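Local coordinates for protein acetone carboxylase alpha subunit (Xanthobacter autotrophicus Py2, PDB 5M45) that forms the alpha subunit of a multi-chain carboxylase, belongs to the hydantoinase B/oxoprolinase family and holds a manganese ion, at residues 80-84 with 174-178; 85-89 with 479-484; 453-457 with 491-496. One frame throughout, in Å; residues are numbered along the deposited sequence.

Interaction 1 of 3, residues 80-84 with 174-178; sequences ASPIV and THVID. With MN (manganese (II) ion), chain M.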
loop_
_atom_site.group_PDB
_atom_site.type_symbol
_atom_site.label_atom_id
_atom_site.label_comp_id
_atom_site.label_asym_id
_atom_site.label_seq_id
_atom_site.Cartn_x
_atom_site.Cartn_y
_atom_site.Cartn_z
ATOM N N ALA A 80 -3.778 20.055 12.284
ATOM C CA ALA A 80 -4.325 19.506 13.531
ATOM C C ALA A 80 -3.314 18.737 14.339
ATOM O O ALA A 80 -3.446 18.672 15.565
ATOM C CB ALA A 80 -5.535 18.605 13.247
ATOM N N SER A 81 -2.324 18.162 13.683
ATOM C CA SER A 81 -1.278 17.376 14.357
ATOM C C SER A 81 -0.244 18.297 15.064
ATOM O O SER A 81 0.353 19.164 14.404
ATOM C CB SER A 81 -0.518 16.508 13.335
ATOM O OG SER A 81 0.629 15.889 13.942
ATOM N N PRO A 82 -0.014 18.090 16.383
ATOM C CA PRO A 82 0.990 18.904 17.080
ATOM C C PRO A 82 2.422 18.781 16.547
ATOM O O PRO A 82 3.213 19.691 16.721
ATOM C CB PRO A 82 0.948 18.395 18.517
ATOM C CG PRO A 82 -0.372 17.705 18.671
ATOM C CD PRO A 82 -0.823 17.275 17.299
ATOM N N ILE A 83 2.728 17.669 15.903
ATOM C CA ILE A 83 4.030 17.425 15.251
ATOM C C ILE A 83 4.360 18.571 14.277
ATOM O O ILE A 83 5.495 19.084 14.260
ATOM C CB ILE A 83 4.057 16.054 14.559
ATOM C CG1 ILE A 83 3.908 14.900 15.581
ATOM C CG2 ILE A 83 5.344 15.855 13.745
ATOM C CD1 ILE A 83 3.640 13.536 14.956
ATOM N N VAL A 84 3.353 18.979 13.502
ATOM C CA VAL A 84 3.483 20.089 12.558
ATOM C C VAL A 84 3.192 21.458 13.203
ATOM O O VAL A 84 4.016 22.386 13.138
ATOM C CB VAL A 84 2.594 19.841 11.321
ATOM C CG1 VAL A 84 2.577 21.076 10.397
ATOM C CG2 VAL A 84 3.078 18.594 10.565
ATOM N N THR A 174 5.853 17.604 5.220
ATOM C CA THR A 174 5.400 17.460 6.616
ATOM C C THR A 174 5.626 16.012 7.073
ATOM O O THR A 174 5.329 15.063 6.322
ATOM C CB THR A 174 3.891 17.719 6.814
ATOM O OG1 THR A 174 3.143 16.877 5.931
ATOM C CG2 THR A 174 3.512 19.160 6.546
ATOM N N HIS A 175 6.117 15.833 8.289
ATOM C CA HIS A 175 6.071 14.515 8.939
ATOM C C HIS A 175 4.636 14.225 9.401
ATOM O O HIS A 175 4.131 14.943 10.262
ATOM C CB HIS A 175 7.013 14.433 10.153
ATOM C CG HIS A 175 6.904 13.122 10.881
ATOM N ND1 HIS A 175 7.813 12.102 10.735
ATOM C CD2 HIS A 175 5.912 12.630 11.670
ATOM C CE1 HIS A 175 7.406 11.044 11.423
ATOM N NE2 HIS A 175 6.260 11.341 12.007
ATOM N N VAL A 176 3.995 13.199 8.825
ATOM C CA VAL A 176 2.599 12.803 9.217
ATOM C C VAL A 176 2.627 11.699 10.280
ATOM O O VAL A 176 3.635 10.964 10.416
ATOM C CB VAL A 176 1.729 12.377 8.016
ATOM C CG1 VAL A 176 1.733 13.473 6.946
ATOM C CG2 VAL A 176 2.193 11.030 7.399
ATOM N N ILE A 177 1.523 11.551 11.013
ATOM C CA ILE A 177 1.482 10.639 12.156
ATOM C C ILE A 177 1.660 9.168 11.725
ATOM O O ILE A 177 2.438 8.424 12.351
ATOM C CB ILE A 177 0.202 10.814 13.024
ATOM C CG1 ILE A 177 0.126 12.242 13.570
ATOM C CG2 ILE A 177 0.174 9.764 14.175
ATOM C CD1 ILE A 177 -1.226 12.599 14.184
ATOM N N ASP A 178 0.951 8.741 10.683
ATOM C CA ASP A 178 1.090 7.392 10.170
ATOM C C ASP A 178 0.749 7.298 8.691
ATOM O O ASP A 178 -0.010 8.150 8.162
ATOM C CB ASP A 178 0.295 6.348 10.983
ATOM C CG ASP A 178 -1.174 6.189 10.528
ATOM O OD1 ASP A 178 -2.022 7.062 10.838
ATOM O OD2 ASP A 178 -1.511 5.166 9.881
HETATM MN MN MN M . 9.692 12.014 9.404
HETATM O O HOH W 1 1.750 15.308 11.469
#

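Interaction 2 of 3, residues 85-89 with 479-484; sequences EQEGE and WNPEGD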
loop_
_atom_site.group_PDB
_atom_site.type_symbol
_atom_site.label_atom_id
_atom_site.label_comp_id
_atom_site.label_asym_id
_atom_site.label_seq_id
_atom_site.Cartn_x
_atom_site.Cartn_y
_atom_site.Cartn_z
ATOM N N GLU A 85 2.032 21.568 13.842
ATOM C CA GLU A 85 1.548 22.860 14.344
ATOM C C GLU A 85 2.378 23.487 15.497
ATOM O O GLU A 85 2.594 24.713 15.514
ATOM C CB GLU A 85 0.083 22.728 14.756
ATOM C CG GLU A 85 -0.595 24.071 14.999
ATOM C CD GLU A 85 -0.345 24.705 16.376
ATOM O OE1 GLU A 85 -0.429 25.969 16.407
ATOM O OE2 GLU A 85 -0.073 23.997 17.387
ATOM N N GLN A 86 2.818 22.665 16.447
ATOM C CA GLN A 86 3.596 23.164 17.593
ATOM C C GLN A 86 5.103 22.874 17.419
ATOM O O GLN A 86 5.917 23.788 17.491
ATOM C CB GLN A 86 3.092 22.591 18.921
ATOM C CG GLN A 86 3.875 23.163 20.104
ATOM C CD GLN A 86 3.281 22.893 21.481
ATOM O OE1 GLN A 86 3.064 21.764 21.906
ATOM N NE2 GLN A 86 3.048 23.967 22.214
ATOM N N GLU A 87 5.473 21.612 17.220
ATOM C CA GLU A 87 6.894 21.255 17.051
ATOM C C GLU A 87 7.579 21.797 15.777
ATOM O O GLU A 87 8.799 21.886 15.745
ATOM C CB GLU A 87 7.097 19.746 17.063
ATOM C CG GLU A 87 7.466 19.142 18.400
ATOM C CD GLU A 87 6.390 19.351 19.375
ATOM O OE1 GLU A 87 6.618 20.259 20.227
ATOM O OE2 GLU A 87 5.322 18.652 19.206
ATOM N N GLY A 88 6.812 22.101 14.727
ATOM C CA GLY A 88 7.389 22.650 13.513
ATOM C C GLY A 88 8.184 21.649 12.668
ATOM O O GLY A 88 9.160 22.045 11.992
ATOM N N GLU A 89 7.756 20.385 12.661
ATOM C CA GLU A 89 8.415 19.348 11.821
ATOM C C GLU A 89 7.889 19.413 10.380
ATOM O O GLU A 89 7.130 18.548 9.921
ATOM C CB GLU A 89 8.314 17.944 12.441
ATOM C CG GLU A 89 8.604 17.838 13.950
ATOM C CD GLU A 89 9.894 18.471 14.436
ATOM O OE1 GLU A 89 10.070 18.569 15.670
ATOM O OE2 GLU A 89 10.780 18.865 13.606
ATOM N N TRP A 479 18.382 15.843 13.416
ATOM C CA TRP A 479 17.511 16.189 12.281
ATOM C C TRP A 479 16.733 17.521 12.422
ATOM O O TRP A 479 16.013 17.922 11.497
ATOM C CB TRP A 479 16.543 15.006 11.908
ATOM C CG TRP A 479 15.989 14.243 13.059
ATOM C CD1 TRP A 479 16.412 13.017 13.505
ATOM C CD2 TRP A 479 14.963 14.653 13.965
ATOM N NE1 TRP A 479 15.710 12.632 14.606
ATOM C CE2 TRP A 479 14.798 13.607 14.916
ATOM C CE3 TRP A 479 14.133 15.780 14.042
ATOM C CZ2 TRP A 479 13.875 13.672 15.948
ATOM C CZ3 TRP A 479 13.207 15.855 15.081
ATOM C CH2 TRP A 479 13.078 14.797 16.011
ATOM N N ASN A 480 16.822 18.192 13.577
ATOM C CA ASN A 480 16.271 19.536 13.782
ATOM C C ASN A 480 16.867 20.144 15.065
ATOM O O ASN A 480 16.466 19.734 16.218
ATOM C CB ASN A 480 14.712 19.542 13.869
ATOM C CG ASN A 480 14.130 20.973 13.926
ATOM O OD1 ASN A 480 14.871 21.991 14.081
ATOM N ND2 ASN A 480 12.799 21.073 13.805
ATOM N N PRO A 481 17.819 21.098 14.924
ATOM C CA PRO A 481 18.449 21.684 16.108
ATOM C C PRO A 481 17.515 22.603 16.941
ATOM O O PRO A 481 17.855 22.913 18.110
ATOM C CB PRO A 481 19.660 22.439 15.509
ATOM C CG PRO A 481 19.177 22.876 14.143
ATOM C CD PRO A 481 18.310 21.721 13.677
ATOM N N GLU A 482 16.386 23.051 16.360
ATOM C CA GLU A 482 15.380 23.839 17.105
ATOM C C GLU A 482 14.455 22.906 17.891
ATOM O O GLU A 482 13.282 22.710 17.556
ATOM C CB GLU A 482 14.582 24.769 16.161
ATOM C CG GLU A 482 15.420 25.850 15.531
ATOM C CD GLU A 482 14.665 26.692 14.480
ATOM O OE1 GLU A 482 13.884 27.615 14.842
ATOM O OE2 GLU A 482 14.866 26.449 13.266
ATOM N N GLY A 483 14.989 22.303 18.955
ATOM C CA GLY A 483 14.228 21.305 19.704
ATOM C C GLY A 483 13.010 21.911 20.423
ATOM O O GLY A 483 12.992 23.104 20.801
ATOM N N ASP A 484 12.001 21.066 20.590
ATOM C CA ASP A 484 10.774 21.387 21.296
ATOM C C ASP A 484 10.157 20.065 21.768
ATOM O O ASP A 484 9.967 19.170 20.951
ATOM C CB ASP A 484 9.810 22.111 20.349
ATOM C CG ASP A 484 8.599 22.789 21.084
ATOM O OD1 ASP A 484 8.249 22.372 22.224
ATOM O OD2 ASP A 484 8.020 23.760 20.462
HETATM O O HOH W 2 8.690 24.785 18.111
HETATM O O HOH W 3 11.007 23.090 15.044
HETATM O O HOH W 4 11.981 19.974 16.869
#

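Interaction 3 of 3, residues 453-457 with 491-496; sequences VNSFE and WELAEP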
loop_
_atom_site.group_PDB
_atom_site.type_symbol
_atom_site.label_atom_id
_atom_site.label_comp_id
_atom_site.label_asym_id
_atom_site.label_seq_id
_atom_site.Cartn_x
_atom_site.Cartn_y
_atom_site.Cartn_z
ATOM N N VAL A 453 -0.612 7.031 17.584
ATOM C CA VAL A 453 0.223 8.039 18.254
ATOM C C VAL A 453 1.716 7.853 17.889
ATOM O O VAL A 453 2.156 6.737 17.519
ATOM C CB VAL A 453 0.033 8.061 19.787
ATOM C CG1 VAL A 453 -1.424 8.315 20.126
ATOM C CG2 VAL A 453 0.466 6.765 20.479
ATOM N N ASN A 454 2.451 8.959 17.971
ATOM C CA ASN A 454 3.883 8.974 17.718
ATOM C C ASN A 454 4.467 10.227 18.373
ATOM O O ASN A 454 4.508 11.288 17.752
ATOM C CB ASN A 454 4.193 8.949 16.219
ATOM C CG ASN A 454 5.678 8.679 15.937
ATOM O OD1 ASN A 454 6.064 7.563 15.634
ATOM N ND2 ASN A 454 6.511 9.721 16.027
ATOM N N SER A 455 4.903 10.104 19.630
ATOM C CA SER A 455 5.340 11.263 20.392
ATOM C C SER A 455 6.656 11.831 19.862
ATOM O O SER A 455 7.655 11.061 19.661
ATOM C CB SER A 455 5.553 10.915 21.875
ATOM O OG SER A 455 6.042 12.045 22.561
ATOM N N PHE A 456 6.684 13.161 19.703
ATOM C CA PHE A 456 7.916 13.899 19.354
ATOM C C PHE A 456 8.613 14.534 20.593
ATOM O O PHE A 456 9.379 15.496 20.462
ATOM C CB PHE A 456 7.655 14.917 18.213
ATOM C CG PHE A 456 7.957 14.366 16.828
ATOM C CD1 PHE A 456 7.129 13.423 16.242
ATOM C CD2 PHE A 456 9.067 14.817 16.096
ATOM C CE1 PHE A 456 7.405 12.912 14.986
ATOM C CE2 PHE A 456 9.348 14.306 14.869
ATOM C CZ PHE A 456 8.515 13.366 14.286
ATOM N N GLU A 457 8.443 13.918 21.767
ATOM C CA GLU A 457 9.259 14.261 22.938
ATOM C C GLU A 457 10.750 14.045 22.608
ATOM O O GLU A 457 11.555 14.792 23.130
ATOM C CB GLU A 457 8.844 13.467 24.209
ATOM C CG GLU A 457 7.591 14.043 24.866
ATOM C CD GLU A 457 7.253 13.465 26.233
ATOM O OE1 GLU A 457 7.537 12.277 26.535
ATOM O OE2 GLU A 457 6.675 14.254 27.033
ATOM N N TRP A 491 -0.232 17.444 23.876
ATOM C CA TRP A 491 -0.111 15.988 23.652
ATOM C C TRP A 491 -1.359 15.220 24.165
ATOM O O TRP A 491 -1.819 14.279 23.505
ATOM C CB TRP A 491 1.160 15.394 24.252
ATOM C CG TRP A 491 2.439 15.786 23.523
ATOM C CD1 TRP A 491 3.516 16.406 24.053
ATOM C CD2 TRP A 491 2.741 15.539 22.156
ATOM N NE1 TRP A 491 4.483 16.592 23.088
ATOM C CE2 TRP A 491 4.013 16.095 21.903
ATOM C CE3 TRP A 491 2.028 14.949 21.096
ATOM C CZ2 TRP A 491 4.633 16.014 20.643
ATOM C CZ3 TRP A 491 2.619 14.885 19.849
ATOM C CH2 TRP A 491 3.930 15.420 19.628
ATOM N N GLU A 492 -1.939 15.686 25.275
ATOM C CA GLU A 492 -3.150 15.052 25.825
ATOM C C GLU A 492 -4.394 15.194 24.940
ATOM O O GLU A 492 -5.309 14.396 25.077
ATOM C CB GLU A 492 -3.421 15.485 27.288
ATOM C CG GLU A 492 -2.437 14.835 28.272
ATOM C CD GLU A 492 -2.781 15.001 29.749
ATOM O OE1 GLU A 492 -3.874 15.532 30.130
ATOM O OE2 GLU A 492 -1.916 14.595 30.580
ATOM N N LEU A 493 -4.430 16.191 24.036
ATOM C CA LEU A 493 -5.481 16.303 23.027
ATOM C C LEU A 493 -5.315 15.332 21.853
ATOM O O LEU A 493 -6.279 15.073 21.113
ATOM C CB LEU A 493 -5.526 17.707 22.414
ATOM C CG LEU A 493 -5.710 18.941 23.291
ATOM C CD1 LEU A 493 -5.762 20.165 22.368
ATOM C CD2 LEU A 493 -6.969 18.874 24.163
ATOM N N ALA A 494 -4.085 14.857 21.644
ATOM C CA ALA A 494 -3.748 13.996 20.508
ATOM C C ALA A 494 -3.421 12.539 20.872
ATOM O O ALA A 494 -3.057 11.768 19.950
ATOM C CB ALA A 494 -2.567 14.617 19.758
ATOM N N GLU A 495 -3.541 12.152 22.146
ATOM C CA GLU A 495 -3.211 10.778 22.623
ATOM C C GLU A 495 -4.171 10.416 23.760
ATOM O O GLU A 495 -4.391 11.262 24.622
ATOM C CB GLU A 495 -1.762 10.710 23.182
ATOM C CG GLU A 495 -0.651 11.270 22.289
ATOM C CD GLU A 495 0.703 11.487 22.985
ATOM O OE1 GLU A 495 1.753 11.603 22.292
ATOM O OE2 GLU A 495 0.737 11.582 24.246
ATOM N N PRO A 496 -4.682 9.164 23.822
ATOM C CA PRO A 496 -5.523 8.716 24.952
ATOM C C PRO A 496 -4.650 8.240 26.121
ATOM O O PRO A 496 -4.679 7.068 26.508
ATOM C CB PRO A 496 -6.348 7.586 24.331
ATOM C CG PRO A 496 -5.388 6.961 23.372
ATOM C CD PRO A 496 -4.591 8.115 22.788
HETATM O O HOH W 5 1.441 11.421 19.426
HETATM O O HOH W 6 3.712 12.886 23.623
#

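Interaction 1 of 3, residues 80-84 with 174-178
Ser81 OG and the carbonyl oxygen of His175 are joined through one water, which accepts from Ser81 OG at 2.8 Å and donates to His175 O at 2.7 Å. The hydroxyl also takes a weak capping bond from Ile83 N, so that Ser81, at the N-cap of helix 82-85, both starts the helix and sends its proton across the contact. With OG anti to the backbone N (chi1 171°), the same oxygen lies over the Ile177 side chain, 3.7 Å from Ile177 CG1. The remaining touches are van der Waals packing. Ile83 spreads its two branches: Ile83 CG2 reaches the imidazole obliquely, 3.9 Å from His175 CD2, while CD1 packs on Ile177 CG1 at 4.0 Å. Val84 uses a single methyl, CG2, which touches both His175 O and Thr174 CB, and Thr174 OG1 is engaged by Arg237. The His175 ring thus has isoleucine at its CD2 corner and the manganese at ND1, 2.3 Å away, in a site completed in part by His150 and Asp153. Its other nitrogen, NE2, is hydrogen-bonded to Ser186, a second-shell partner that would help fix the rotation of the ring. The contact is buried where the short helix 82-85 lies against the end of strand 165-175, with helix 227-255 packed beside Val84 and Thr174 and helix 488-494 touching Pro82 and Ile83.

Interaction 2 of 3, residues 85-89 with 479-484
Glu87 and Asp484 bring their backbones to within 5.8 Å, CA to CA, where two irregular segments meet, and Gly88, with positive phi, turns the chain out of helix 82-85 before Glu89. The one direct hydrogen bond runs from Asn480 ND2 to Glu89 OE2, 3.0 Å long and nearly straight at 166°. It lies in the amide plane of Asn480 and reaches the syn side of the carboxylate, somewhat out of the carboxylate plane; the two flat groups stand almost perpendicular. Bent at chi2 (-51°), Glu89 also brings OE2 to the edge of the Trp479 indole, 4.1 Å from CZ3. Asn480 OD1 meanwhile accepts from Glu482 N at 2.9 Å, closing an Asx turn, so both ends of the amide are engaged. A water accepts from Asn480 ND2 and donates to Glu87 O, and another bridges Gln86 O to Asp484 OD2. Less comfortable is the meeting of Glu87 OE1 with Asp484 OD1, 3.3 Å apart, two acceptors on carboxylates turned at about a right angle. Asp484 OD1 also receives Gly486 N and forms a salt bridge with a basic side chain of another protein's chain. That charge probably offsets the crowding of acidic groups, and the pKa of Glu87 may be raised beside Asp484. Through the Asp484 salt bridge the acidic pair is tied to the interface with the other chain.

Interaction 3 of 3, residues 453-457 with 491-496
Trp491 extends its six-membered ring toward the backbone at Phe456, meeting it obliquely: Phe456 N lies 3.6 Å from Trp491 CH2, and Phe456 CB is 4.0 Å from the same carbon. The aromatic ring of Phe456 itself leads away from the indole. Trp491 CG is anti to its own carbonyl carbon (chi1 -71°), which directs the indole out from the helix to this backbone, while its NE1 donates to Met485 O. Val453 and Glu495 cross at about a right angle, with Val453 CG1 against the aliphatic part of glutamate, 3.7 Å from Glu495 CG, and also touching Pro496 CD. Beyond CG the glutamate is extended, carrying its carboxylate along to Ser455. These residues join strand 450-454, an outermost strand of a four-stranded antiparallel sheet within this chain, to the C-terminal part of helix 488-494 and the residues that follow it. Ser455 OG accepts from Glu457 N at 3.1 Å with an angle of 162°, an ST turn. Glu495 OE1 is gripped by two waters, one linked to Asn454 N and the other to Ser455 OG. The latter water lies 2.7 Å from Glu495 OE1 and over a face of the Trp491 ring, toward its rim. The second carboxylate oxygen, Glu495 OE2, forms a salt bridge with Arg524.

Overall arrangement
The three contacts cluster in one buried region. The centres of interactions 1 and 2 are about 11 Å apart, those of interactions 1 and 3 about 10 Å, and those of interactions 2 and 3 about 15 Å. Segments 80-84 and 85-89 are consecutive, so interactions 1 and 2 share helix 82-85 and the turn after it, and their segments alternate along the chain; those of 2 and 3 also alternate, whereas interaction 1 closes before 3 opens. Phe456 connects all three, packing on Ile83, His175, Glu89 and Trp479. Helix 82-85 is thus wedged between helix 488-494 and the seven-stranded sheet, whose strand 165-175 ends at the manganese ligand His175, joining distant parts of the sequence around the metal site.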